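Local coordinates for protein N2152 (Neocallimastix frontalis, PDB 5U22) that probably hydrolyses glycosidic bonds in rare arabinosyl substrates, as a polyspecific family 39 glycoside hydrolase from an anaerobic rumen fungus, at residues S23-D28 with K327-A332; M67-R72 with A97-E102. All coordinates share one frame; numbering follows the deposited sequence.

Interaction 1: residues S23-D28 with K327-A332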
loop_
_atom_site.group_PDB
_atom_site.type_symbol
_atom_site.label_atom_id
_atom_site.label_comp_id
_atom_site.label_asym_id
_atom_site.label_seq_id
_atom_site.Cartn_x
_atom_site.Cartn_y
_atom_site.Cartn_z
ATOM N N SER A 23 11.526 -23.449 1.829
ATOM C CA SER A 23 11.642 -22.009 1.646
ATOM C C SER A 23 11.994 -21.395 2.994
ATOM O O SER A 23 11.252 -21.573 3.967
ATOM C CB SER A 23 10.340 -21.410 1.106
ATOM O OG SER A 23 10.085 -21.859 -0.213
ATOM N N GLN A 24 13.119 -20.683 3.053
ATOM C CA GLN A 24 13.613 -20.131 4.310
ATOM C C GLN A 24 13.415 -18.624 4.359
ATOM O O GLN A 24 13.761 -17.914 3.409
ATOM C CB GLN A 24 15.097 -20.449 4.512
ATOM C CG GLN A 24 15.421 -21.928 4.585
ATOM C CD GLN A 24 16.740 -22.182 5.297
ATOM O OE1 GLN A 24 16.992 -21.637 6.376
ATOM N NE2 GLN A 24 17.592 -22.993 4.689
ATOM N N LEU A 25 12.909 -18.139 5.490
ATOM C CA LEU A 25 12.837 -16.718 5.800
ATOM C C LEU A 25 13.498 -16.490 7.150
ATOM O O LEU A 25 13.229 -17.225 8.108
ATOM C CB LEU A 25 11.388 -16.227 5.845
ATOM C CG LEU A 25 10.580 -16.433 4.565
ATOM C CD1 LEU A 25 9.420 -17.363 4.838
ATOM C CD2 LEU A 25 10.079 -15.094 4.042
ATOM N N THR A 26 14.360 -15.482 7.231
ATOM C CA THR A 26 15.104 -15.214 8.454
ATOM C C THR A 26 14.756 -13.823 8.963
ATOM O O THR A 26 14.893 -12.833 8.236
ATOM C CB THR A 26 16.604 -15.368 8.225
ATOM O OG1 THR A 26 16.854 -16.711 7.804
ATOM C CG2 THR A 26 17.375 -15.094 9.526
ATOM N N VAL A 27 14.288 -13.768 10.205
ATOM C CA VAL A 27 13.905 -12.539 10.885
ATOM C C VAL A 27 15.031 -12.200 11.849
ATOM O O VAL A 27 15.400 -13.030 12.685
ATOM C CB VAL A 27 12.578 -12.724 11.639
ATOM C CG1 VAL A 27 12.249 -11.502 12.490
ATOM C CG2 VAL A 27 11.446 -13.042 10.668
ATOM N N ASP A 28 15.598 -11.002 11.727
ATOM C CA ASP A 28 16.617 -10.531 12.662
ATOM C C ASP A 28 15.967 -9.500 13.577
ATOM O O ASP A 28 15.815 -8.336 13.201
ATOM C CB ASP A 28 17.826 -9.936 11.937
ATOM C CG ASP A 28 18.948 -9.556 12.898
ATOM O OD1 ASP A 28 18.695 -9.443 14.123
ATOM O OD2 ASP A 28 20.085 -9.369 12.431
ATOM N N LYS A 327 9.037 -13.686 -7.716
ATOM C CA LYS A 327 7.686 -13.886 -7.205
ATOM C C LYS A 327 7.650 -14.544 -5.829
ATOM O O LYS A 327 6.557 -14.694 -5.276
ATOM C CB LYS A 327 6.875 -14.730 -8.190
ATOM C CG LYS A 327 6.718 -14.069 -9.552
ATOM C CD LYS A 327 5.860 -14.897 -10.489
ATOM C CE LYS A 327 5.416 -14.060 -11.681
ATOM N NZ LYS A 327 6.584 -13.545 -12.448
ATOM N N LEU A 328 8.797 -14.916 -5.253
ATOM C CA LEU A 328 8.774 -15.849 -4.135
ATOM C C LEU A 328 8.310 -15.189 -2.840
ATOM O O LEU A 328 8.390 -13.969 -2.656
ATOM C CB LEU A 328 10.148 -16.489 -3.914
ATOM C CG LEU A 328 10.640 -17.308 -5.117
ATOM C CD1 LEU A 328 11.987 -17.955 -4.832
ATOM C CD2 LEU A 328 9.605 -18.339 -5.508
ATOM N N ILE A 329 7.800 -16.049 -1.952
ATOM C CA ILE A 329 7.335 -15.765 -0.596
ATOM C C ILE A 329 8.193 -14.724 0.121
ATOM O O ILE A 329 9.425 -14.743 0.043
ATOM C CB ILE A 329 7.270 -17.081 0.203
ATOM C CG1 ILE A 329 6.749 -16.856 1.629
ATOM C CG2 ILE A 329 8.649 -17.786 0.206
ATOM C CD1 ILE A 329 6.272 -18.134 2.248
ATOM N N ASP A 330 7.537 -13.807 0.825
ATOM C CA ASP A 330 8.207 -12.704 1.502
ATOM C C ASP A 330 7.295 -12.267 2.641
ATOM O O ASP A 330 6.181 -12.776 2.783
ATOM C CB ASP A 330 8.486 -11.571 0.511
ATOM C CG ASP A 330 9.615 -10.663 0.940
ATOM O OD1 ASP A 330 9.998 -10.654 2.131
ATOM O OD2 ASP A 330 10.123 -9.943 0.060
ATOM N N GLY A 331 7.740 -11.301 3.434
ATOM C CA GLY A 331 6.881 -10.857 4.520
ATOM C C GLY A 331 7.529 -9.795 5.380
ATOM O O GLY A 331 8.587 -9.256 5.052
ATOM N N ALA A 332 6.869 -9.503 6.501
ATOM C CA ALA A 332 7.291 -8.420 7.372
ATOM C C ALA A 332 7.166 -8.853 8.821
ATOM O O ALA A 332 6.318 -9.679 9.172
ATOM C CB ALA A 332 6.456 -7.151 7.138
#
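L25 extends its forked end over the backbone of I329 and D330. Its two methyl groups divide the work: CD2 comes down on the main chain, 4.0 Å from D330 CA and about as far from I329 O, while CD1 meets the tip of the neighbouring side chain, L25 CD1 lying 4.1 Å from I329 CD1. The two side chains cross obliquely, so they touch at their ends and do not run side by side. I329 reaches L25 because its CG1 stands anti to the backbone N (chi1 -178°), carrying CD1 toward the leucine; its other branch, CG2, rests against S23 CB at 4.1 Å. One isoleucine thus packs against two residues that point the same way from strand 23-28.

This is packing inside the beta-sandwich domain, which takes strand 23-28 from before the barrel in sequence and strand 330-336 from after it. The two segments are not paired: strand 315-320 bonds antiparallel to both 23-28 and 330-336, and they meet by van der Waals packing of side chains and of L25 on the main chain of 329-330. F344 and F346 of strand 341-347 add aromatic cover, the first against L25 and the second against I329. S23 OG bonds to D351 N, and the CB of D330 leaves the backbone away from strand 23-28. G331 N donates to D330 OD1 at 2.7 Å, meeting it on the anti side, 29° out of the carboxylate plane. The same carboxylate forms salt bridges with R267 and R270 of helix 258-270, tying the start of strand 330-336 to that helix.

Interaction 2: residues M67-R72 with A97-E102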
loop_
_atom_site.group_PDB
_atom_site.type_symbol
_atom_site.label_atom_id
_atom_site.label_comp_id
_atom_site.label_asym_id
_atom_site.label_seq_id
_atom_site.Cartn_x
_atom_site.Cartn_y
_atom_site.Cartn_z
ATOM N N MET A 67 -5.678 5.934 2.175
ATOM C CA MET A 67 -6.535 5.505 1.079
ATOM C C MET A 67 -6.330 6.414 -0.129
ATOM O O MET A 67 -5.623 7.421 -0.064
ATOM C CB MET A 67 -8.008 5.522 1.500
ATOM C CG MET A 67 -8.311 4.703 2.733
ATOM S SD MET A 67 -8.037 2.920 2.549
ATOM C CE MET A 67 -9.459 2.393 1.592
ATOM N N ARG A 68 -6.986 6.074 -1.243
ATOM C CA ARG A 68 -6.998 6.918 -2.434
ATOM C C ARG A 68 -8.422 7.020 -2.954
ATOM O O ARG A 68 -9.160 6.030 -2.973
ATOM C CB ARG A 68 -6.067 6.356 -3.518
ATOM C CG ARG A 68 -5.841 7.240 -4.761
ATOM C CD ARG A 68 -4.561 6.718 -5.408
ATOM N NE ARG A 68 -4.127 7.301 -6.679
ATOM C CZ ARG A 68 -4.231 6.683 -7.858
ATOM N NH1 ARG A 68 -4.836 5.502 -7.956
ATOM N NH2 ARG A 68 -3.743 7.258 -8.948
ATOM N N ALA A 69 -8.813 8.225 -3.352
ATOM C CA ALA A 69 -10.191 8.466 -3.757
ATOM C C ALA A 69 -10.209 9.559 -4.809
ATOM O O ALA A 69 -9.297 10.395 -4.847
ATOM C CB ALA A 69 -11.069 8.862 -2.555
ATOM N N PRO A 70 -11.228 9.580 -5.669
ATOM C CA PRO A 70 -11.325 10.627 -6.692
ATOM C C PRO A 70 -11.683 11.975 -6.092
ATOM O O PRO A 70 -12.471 12.068 -5.150
ATOM C CB PRO A 70 -12.460 10.125 -7.593
ATOM C CG PRO A 70 -13.331 9.292 -6.641
ATOM C CD PRO A 70 -12.309 8.580 -5.787
ATOM N N ALA A 71 -11.130 13.042 -6.685
ATOM C CA ALA A 71 -11.450 14.384 -6.204
ATOM C C ALA A 71 -12.936 14.702 -6.366
ATOM O O ALA A 71 -13.503 15.441 -5.552
ATOM C CB ALA A 71 -10.593 15.430 -6.931
ATOM N N ARG A 72 -13.577 14.165 -7.410
ATOM C CA ARG A 72 -15.008 14.312 -7.630
ATOM C C ARG A 72 -15.591 12.974 -8.059
ATOM O O ARG A 72 -14.899 12.140 -8.643
ATOM C CB ARG A 72 -15.319 15.358 -8.705
ATOM C CG ARG A 72 -14.827 16.747 -8.393
ATOM C CD ARG A 72 -15.572 17.363 -7.215
ATOM N NE ARG A 72 -15.495 18.818 -7.251
ATOM C CZ ARG A 72 -15.838 19.638 -6.256
ATOM N NH1 ARG A 72 -16.271 19.175 -5.091
ATOM N NH2 ARG A 72 -15.750 20.948 -6.440
ATOM N N ALA A 97 -5.451 7.965 9.939
ATOM C CA ALA A 97 -5.588 7.671 8.511
ATOM C C ALA A 97 -5.677 8.942 7.668
ATOM O O ALA A 97 -6.135 9.991 8.137
ATOM C CB ALA A 97 -6.827 6.806 8.280
ATOM N N ARG A 98 -5.242 8.838 6.406
ATOM C CA ARG A 98 -5.328 9.923 5.431
ATOM C C ARG A 98 -5.835 9.380 4.107
ATOM O O ARG A 98 -5.959 8.170 3.914
ATOM C CB ARG A 98 -3.975 10.619 5.188
ATOM C CG ARG A 98 -3.605 11.632 6.250
ATOM C CD ARG A 98 -2.653 11.033 7.235
ATOM N NE ARG A 98 -1.355 10.735 6.642
ATOM C CZ ARG A 98 -0.767 9.543 6.693
ATOM N NH1 ARG A 98 -1.368 8.522 7.311
ATOM N NH2 ARG A 98 0.430 9.374 6.143
ATOM N N VAL A 99 -6.125 10.279 3.174
ATOM C CA VAL A 99 -6.632 9.852 1.874
ATOM C C VAL A 99 -6.045 10.733 0.775
ATOM O O VAL A 99 -5.999 11.964 0.902
ATOM C CB VAL A 99 -8.173 9.842 1.833
ATOM C CG1 VAL A 99 -8.762 11.221 2.186
ATOM C CG2 VAL A 99 -8.650 9.359 0.479
ATOM N N THR A 100 -5.584 10.091 -0.293
ATOM C CA THR A 100 -5.008 10.769 -1.448
ATOM C C THR A 100 -6.123 11.333 -2.324
ATOM O O THR A 100 -7.100 10.638 -2.618
ATOM C CB THR A 100 -4.171 9.777 -2.258
ATOM O OG1 THR A 100 -3.118 9.243 -1.442
ATOM C CG2 THR A 100 -3.583 10.430 -3.509
ATOM N N ILE A 101 -5.965 12.584 -2.761
ATOM C CA ILE A 101 -6.896 13.216 -3.698
ATOM C C ILE A 101 -6.438 12.953 -5.130
ATOM O O ILE A 101 -5.462 13.548 -5.593
ATOM C CB ILE A 101 -6.994 14.722 -3.449
ATOM C CG1 ILE A 101 -7.507 14.984 -2.036
ATOM C CG2 ILE A 101 -7.895 15.364 -4.502
ATOM C CD1 ILE A 101 -7.269 16.399 -1.539
ATOM N N GLU A 102 -7.183 12.130 -5.863
ATOM C CA GLU A 102 -6.856 11.828 -7.267
ATOM C C GLU A 102 -7.589 12.824 -8.163
ATOM O O GLU A 102 -8.748 12.629 -8.530
ATOM C CB GLU A 102 -7.230 10.391 -7.609
ATOM C CG GLU A 102 -6.733 9.927 -8.998
ATOM C CD GLU A 102 -7.418 8.645 -9.475
ATOM O OE1 GLU A 102 -8.472 8.287 -8.908
ATOM O OE2 GLU A 102 -6.905 8.002 -10.416
#
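R68 leans on T100 as soon as it leaves its strand: CB lies 4.1 Å from T100 CB, and CG comes nearer to that same atom. With CG anti to the backbone N (chi1 -172°) the chain runs out extended from CG to NE, crosses T100, whose CG2 ends at the edge of the guanidinium near its plane, and goes on to E102. There the guanidinium has the E102 carboxylate over one face, R68 NH2 3.6 Å from E102 OE2, the two planes 35° apart. This is a salt bridge of charge alone, with no N-H aimed at the oxygen. The N-H groups serve others: NE pairs with E143, NH1 with E246 and NH2 with N146 OD1. A leucine in its place would probably leave E143 and E246 without their shared positive partner and the E102 carboxylate freer to turn.

Beneath, the strands are joined by a parallel ladder, from M67 N to R98 O at 2.8 Å through to A71 N and E102 O at 3.0 Å; its straightest bond, T100 N to M67 O, opens 170° at the hydrogen. On the other side of the sheet V99 CG2 lies 3.9 Å from A69 CB, under helix 84-91. Strand, helix and strand form a beta-alpha-beta unit of the TIM barrel, and the side chain of R68, about 5 Å from a bound bis-tris molecule, probably lines the pocket at the C-terminal ends of the strands, where TIM barrels hold their active sites.

Both contacts are buried, yet they share no strand or helix and lie on opposite sides of the chain's centre, with nearest atoms about 18 Å apart. Interaction 2 joins neighbouring strands of the parallel barrel sheet, close together in sequence, and adds one salt bridge, R68 with E102, to its backbone ladder. Interaction 1 brings together segments 299 residues apart and rests on van der Waals packing, with neither hydrogen bond nor salt bridge between the two. Along the chain, interaction 2 falls inside the loop that interaction 1 closes. R68 lies near a bound ligand, probably in the active-site pocket, whereas the acid of 327-332 makes its ion pairs with a helix outside the sandwich.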